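Local coordinates for hypothetical protein (Leishmania major, PDB 1R75) that is of unknown function, a small all-beta protein of the DUF1935 family that folds as two facing antiparallel sheets, at residues Pro36-Arg44 with Phe55-Val66. Sequence-based numbering, arbitrary orientation.
Sequences PMFSNILYR and FYNDSKELIIHV
A chi1 of -167° swings Leu42 CG away from the backbone N and beside the carbonyl carbon; its CD2 then lies 3.8 Å from Phe55 CD1. The same CD2 is 4.0 Å from Ile64 CG2. Phe55 takes a different chi1 (-71°), its CG opposite the carbonyl carbon, and its ring meets Leu42 on the same face of the sheet, where Val66 CG1 covers one ring face near the rim. The sulfur of Met37 meets this ring at its edge: SD lies 3.9 Å from Phe55 CE1, a Met-aromatic contact well off the ring normal. Ile41 CG2 packs on Ile64 CD1 at 3.6 Å.

Residues 42-44 and 55-57 are antiparallel parts of the hairpin of strands 42-47 and 52-57. Tyr43 and Tyr56 form a hydrogen-bonded pair, each N bonding the other's O; Tyr43 N to Tyr56 O spans 2.8 Å at an N-H...O angle of 170°. Asp58 N continues the pairing to Ile41 O (2.9 Å). An Asx turn, in which Asn57 OD1 accepts from Ser59 N (2.9 Å), and then an ST turn at Ser59 take the chain towards the second sheet, while Asn57 ND2 donates to Leu62 O (2.8 Å) and to Val107 O.

The two tyrosines lie side by side on the opposite face, both edge-to-face with Phe22. Backbone bonds thus fix the hairpin register, Leu42, Phe55, Ile64 and Val66 pack between the two sheets, and the buried Asn57 amide satisfies backbone groups where the chain changes sheets.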
loop_
_atom_site.group_PDB
_atom_site.type_symbol
_atom_site.label_atom_id
_atom_site.label_comp_id
_atom_site.label_asym_id
_atom_site.label_seq_id
_atom_site.Cartn_x
_atom_site.Cartn_y
_atom_site.Cartn_z
ATOM N N PRO A 36 7.908 -3.132 -7.204
ATOM C CA PRO A 36 7.998 -4.064 -6.077
ATOM C C PRO A 36 8.645 -3.390 -4.880
ATOM O O PRO A 36 9.436 -2.424 -5.033
ATOM C CB PRO A 36 8.859 -5.232 -6.643
ATOM C CG PRO A 36 9.697 -4.607 -7.679
ATOM C CD PRO A 36 8.866 -3.482 -8.283
ATOM N N MET A 37 8.287 -3.838 -3.681
ATOM C CA MET A 37 8.738 -3.142 -2.458
ATOM C C MET A 37 9.236 -3.874 -1.196
ATOM O O MET A 37 10.035 -3.276 -0.390
ATOM C CB MET A 37 7.639 -2.269 -1.989
ATOM C CG MET A 37 7.512 -1.078 -2.801
ATOM S SD MET A 37 6.291 -0.181 -1.987
ATOM C CE MET A 37 7.036 1.197 -1.551
ATOM N N PHE A 38 8.790 -5.070 -0.936
ATOM C CA PHE A 38 9.036 -5.646 0.423
ATOM C C PHE A 38 9.490 -7.104 0.200
ATOM O O PHE A 38 8.776 -8.090 0.408
ATOM C CB PHE A 38 7.729 -5.459 1.251
ATOM C CG PHE A 38 7.755 -6.011 2.676
ATOM C CD1 PHE A 38 8.405 -5.331 3.699
ATOM C CD2 PHE A 38 7.086 -7.173 2.989
ATOM C CE1 PHE A 38 8.384 -5.795 5.036
ATOM C CE2 PHE A 38 7.111 -7.678 4.297
ATOM C CZ PHE A 38 7.745 -6.960 5.329
ATOM N N SER A 39 10.703 -7.215 -0.323
ATOM C CA SER A 39 11.253 -8.466 -0.823
ATOM C C SER A 39 10.292 -8.992 -1.852
ATOM O O SER A 39 9.948 -10.176 -1.828
ATOM C CB SER A 39 11.455 -9.492 0.310
ATOM O OG SER A 39 12.658 -10.227 0.142
ATOM N N ASN A 40 9.830 -8.125 -2.750
ATOM C CA ASN A 40 8.856 -8.588 -3.749
ATOM C C ASN A 40 7.605 -9.318 -3.224
ATOM O O ASN A 40 7.110 -10.272 -3.846
ATOM C CB ASN A 40 9.575 -9.485 -4.741
ATOM C CG ASN A 40 10.893 -8.932 -5.111
ATOM O OD1 ASN A 40 10.969 -7.842 -5.687
ATOM N ND2 ASN A 40 11.973 -9.613 -4.683
ATOM N N ILE A 41 7.112 -8.925 -2.055
ATOM C CA ILE A 41 5.826 -9.399 -1.607
ATOM C C ILE A 41 4.779 -8.292 -1.856
ATOM O O ILE A 41 3.626 -8.580 -2.154
ATOM C CB ILE A 41 5.849 -9.737 -0.107
ATOM C CG1 ILE A 41 6.832 -10.917 0.195
ATOM C CG2 ILE A 41 4.489 -10.171 0.337
ATOM C CD1 ILE A 41 7.558 -10.853 1.515
ATOM N N LEU A 42 5.171 -7.046 -1.609
ATOM C CA LEU A 42 4.268 -5.905 -1.738
ATOM C C LEU A 42 4.574 -5.131 -2.963
ATOM O O LEU A 42 5.720 -4.708 -3.190
ATOM C CB LEU A 42 4.358 -4.983 -0.494
ATOM C CG LEU A 42 3.245 -3.935 -0.376
ATOM C CD1 LEU A 42 1.920 -4.489 -0.147
ATOM C CD2 LEU A 42 3.577 -2.847 0.667
ATOM N N TYR A 43 3.545 -4.831 -3.739
ATOM C CA TYR A 43 3.723 -4.003 -4.950
ATOM C C TYR A 43 2.965 -2.741 -4.787
ATOM O O TYR A 43 1.794 -2.817 -4.389
ATOM C CB TYR A 43 3.180 -4.730 -6.169
ATOM C CG TYR A 43 4.017 -5.962 -6.463
ATOM C CD1 TYR A 43 5.098 -5.892 -7.340
ATOM C CD2 TYR A 43 3.797 -7.129 -5.781
ATOM C CE1 TYR A 43 5.902 -7.026 -7.592
ATOM C CE2 TYR A 43 4.577 -8.243 -6.001
ATOM C CZ TYR A 43 5.609 -8.187 -6.937
ATOM O OH TYR A 43 6.424 -9.275 -7.101
ATOM N N ARG A 44 3.582 -1.620 -5.120
ATOM C CA ARG A 44 2.913 -0.349 -5.300
ATOM C C ARG A 44 2.463 -0.215 -6.734
ATOM O O ARG A 44 3.278 -0.403 -7.628
ATOM C CB ARG A 44 3.839 0.771 -4.912
ATOM C CG ARG A 44 3.337 2.139 -5.134
ATOM C CD ARG A 44 4.229 3.185 -4.453
ATOM N NE ARG A 44 5.558 3.259 -5.074
ATOM C CZ ARG A 44 5.874 4.022 -6.047
ATOM N NH1 ARG A 44 4.966 4.822 -6.595
ATOM N NH2 ARG A 44 7.155 4.008 -6.480
ATOM N N PHE A 55 -1.765 -0.661 -3.270
ATOM C CA PHE A 55 -0.841 -1.731 -2.902
ATOM C C PHE A 55 -1.489 -3.082 -3.135
ATOM O O PHE A 55 -2.700 -3.294 -2.876
ATOM C CB PHE A 55 -0.464 -1.605 -1.416
ATOM C CG PHE A 55 0.407 -0.468 -1.139
ATOM C CD1 PHE A 55 1.703 -0.440 -1.615
ATOM C CD2 PHE A 55 -0.059 0.600 -0.381
ATOM C CE1 PHE A 55 2.568 0.692 -1.293
ATOM C CE2 PHE A 55 0.764 1.677 -0.061
ATOM C CZ PHE A 55 2.078 1.737 -0.574
ATOM N N TYR A 56 -0.689 -3.997 -3.639
ATOM C CA TYR A 56 -1.090 -5.377 -3.844
ATOM C C TYR A 56 -0.127 -6.281 -3.064
ATOM O O TYR A 56 1.084 -6.089 -3.134
ATOM C CB TYR A 56 -1.128 -5.714 -5.361
ATOM C CG TYR A 56 -1.232 -7.187 -5.612
ATOM C CD1 TYR A 56 -2.401 -7.878 -5.285
ATOM C CD2 TYR A 56 -0.171 -7.901 -6.125
ATOM C CE1 TYR A 56 -2.485 -9.254 -5.431
ATOM C CE2 TYR A 56 -0.239 -9.282 -6.278
ATOM C CZ TYR A 56 -1.398 -9.928 -5.972
ATOM O OH TYR A 56 -1.496 -11.261 -6.108
ATOM N N ASN A 57 -0.673 -7.215 -2.304
ATOM C CA ASN A 57 0.075 -8.153 -1.495
ATOM C C ASN A 57 -0.022 -9.520 -2.246
ATOM O O ASN A 57 -1.108 -10.103 -2.344
ATOM C CB ASN A 57 -0.521 -8.136 -0.094
ATOM C CG ASN A 57 0.076 -9.237 0.840
ATOM O OD1 ASN A 57 0.903 -10.085 0.438
ATOM N ND2 ASN A 57 -0.364 -9.213 2.070
ATOM N N ASP A 58 1.108 -9.948 -2.846
ATOM C CA ASP A 58 1.199 -11.234 -3.556
ATOM C C ASP A 58 1.550 -12.459 -2.643
ATOM O O ASP A 58 1.782 -13.561 -3.121
ATOM C CB ASP A 58 2.214 -11.082 -4.678
ATOM C CG ASP A 58 2.098 -12.167 -5.735
ATOM O OD1 ASP A 58 0.965 -12.541 -6.136
ATOM O OD2 ASP A 58 3.131 -12.669 -6.198
ATOM N N SER A 59 1.556 -12.267 -1.340
ATOM C CA SER A 59 1.656 -13.363 -0.424
ATOM C C SER A 59 0.344 -14.063 -0.201
ATOM O O SER A 59 -0.682 -13.442 -0.096
ATOM C CB SER A 59 2.155 -12.882 0.937
ATOM O OG SER A 59 2.336 -14.010 1.747
ATOM N N LYS A 60 0.382 -15.373 0.000
ATOM C CA LYS A 60 -0.815 -16.110 0.426
ATOM C C LYS A 60 -0.983 -16.064 1.905
ATOM O O LYS A 60 -2.079 -16.322 2.386
ATOM C CB LYS A 60 -0.735 -17.624 0.026
ATOM C CG LYS A 60 -0.578 -17.853 -1.467
ATOM C CD LYS A 60 -0.581 -19.394 -1.794
ATOM C CE LYS A 60 0.631 -19.837 -2.597
ATOM N NZ LYS A 60 1.966 -19.608 -1.941
ATOM N N GLU A 61 0.098 -15.783 2.628
ATOM C CA GLU A 61 0.161 -16.040 4.074
ATOM C C GLU A 61 0.399 -14.868 4.991
ATOM O O GLU A 61 0.318 -15.053 6.244
ATOM C CB GLU A 61 1.288 -17.069 4.424
ATOM C CG GLU A 61 1.984 -17.828 3.288
ATOM C CD GLU A 61 2.703 -19.117 3.787
ATOM O OE1 GLU A 61 3.326 -19.106 4.906
ATOM O OE2 GLU A 61 2.652 -20.163 3.068
ATOM N N LEU A 62 0.753 -13.704 4.422
ATOM C CA LEU A 62 1.137 -12.516 5.237
ATOM C C LEU A 62 0.128 -11.382 5.158
ATOM O O LEU A 62 -0.385 -11.162 4.111
ATOM C CB LEU A 62 2.458 -11.932 4.711
ATOM C CG LEU A 62 3.658 -12.889 4.731
ATOM C CD1 LEU A 62 4.899 -12.150 4.345
ATOM C CD2 LEU A 62 3.830 -13.415 6.058
ATOM N N ILE A 63 -0.098 -10.684 6.268
ATOM C CA ILE A 63 -0.744 -9.371 6.307
ATOM C C ILE A 63 0.348 -8.319 6.456
ATOM O O ILE A 63 1.271 -8.486 7.279
ATOM C CB ILE A 63 -1.816 -9.259 7.375
ATOM C CG1 ILE A 63 -2.389 -7.842 7.398
ATOM C CG2 ILE A 63 -1.346 -9.542 8.710
ATOM C CD1 ILE A 63 -3.578 -7.747 8.362
ATOM N N ILE A 64 0.279 -7.298 5.614
ATOM C CA ILE A 64 1.355 -6.287 5.506
ATOM C C ILE A 64 0.790 -4.984 5.992
ATOM O O ILE A 64 -0.330 -4.630 5.637
ATOM C CB ILE A 64 1.893 -6.173 4.100
ATOM C CG1 ILE A 64 2.490 -7.536 3.644
ATOM C CG2 ILE A 64 2.879 -4.962 3.972
ATOM C CD1 ILE A 64 2.812 -7.596 2.250
ATOM N N HIS A 65 1.504 -4.303 6.883
ATOM C CA HIS A 65 1.069 -2.970 7.318
ATOM C C HIS A 65 2.032 -1.978 6.732
ATOM O O HIS A 65 3.229 -2.130 6.907
ATOM C CB HIS A 65 1.127 -2.840 8.845
ATOM C CG HIS A 65 0.810 -1.468 9.359
ATOM N ND1 HIS A 65 1.734 -0.687 10.025
ATOM C CD2 HIS A 65 -0.313 -0.715 9.266
ATOM C CE1 HIS A 65 1.194 0.482 10.309
ATOM N NE2 HIS A 65 -0.050 0.483 9.881
ATOM N N VAL A 66 1.535 -0.983 6.012
ATOM C CA VAL A 66 2.400 -0.030 5.343
ATOM C C VAL A 66 1.988 1.372 5.765
ATOM O O VAL A 66 0.802 1.683 5.853
ATOM C CB VAL A 66 2.464 -0.226 3.816
ATOM C CG1 VAL A 66 1.126 -0.247 3.180
ATOM C CG2 VAL A 66 3.404 0.848 3.117
#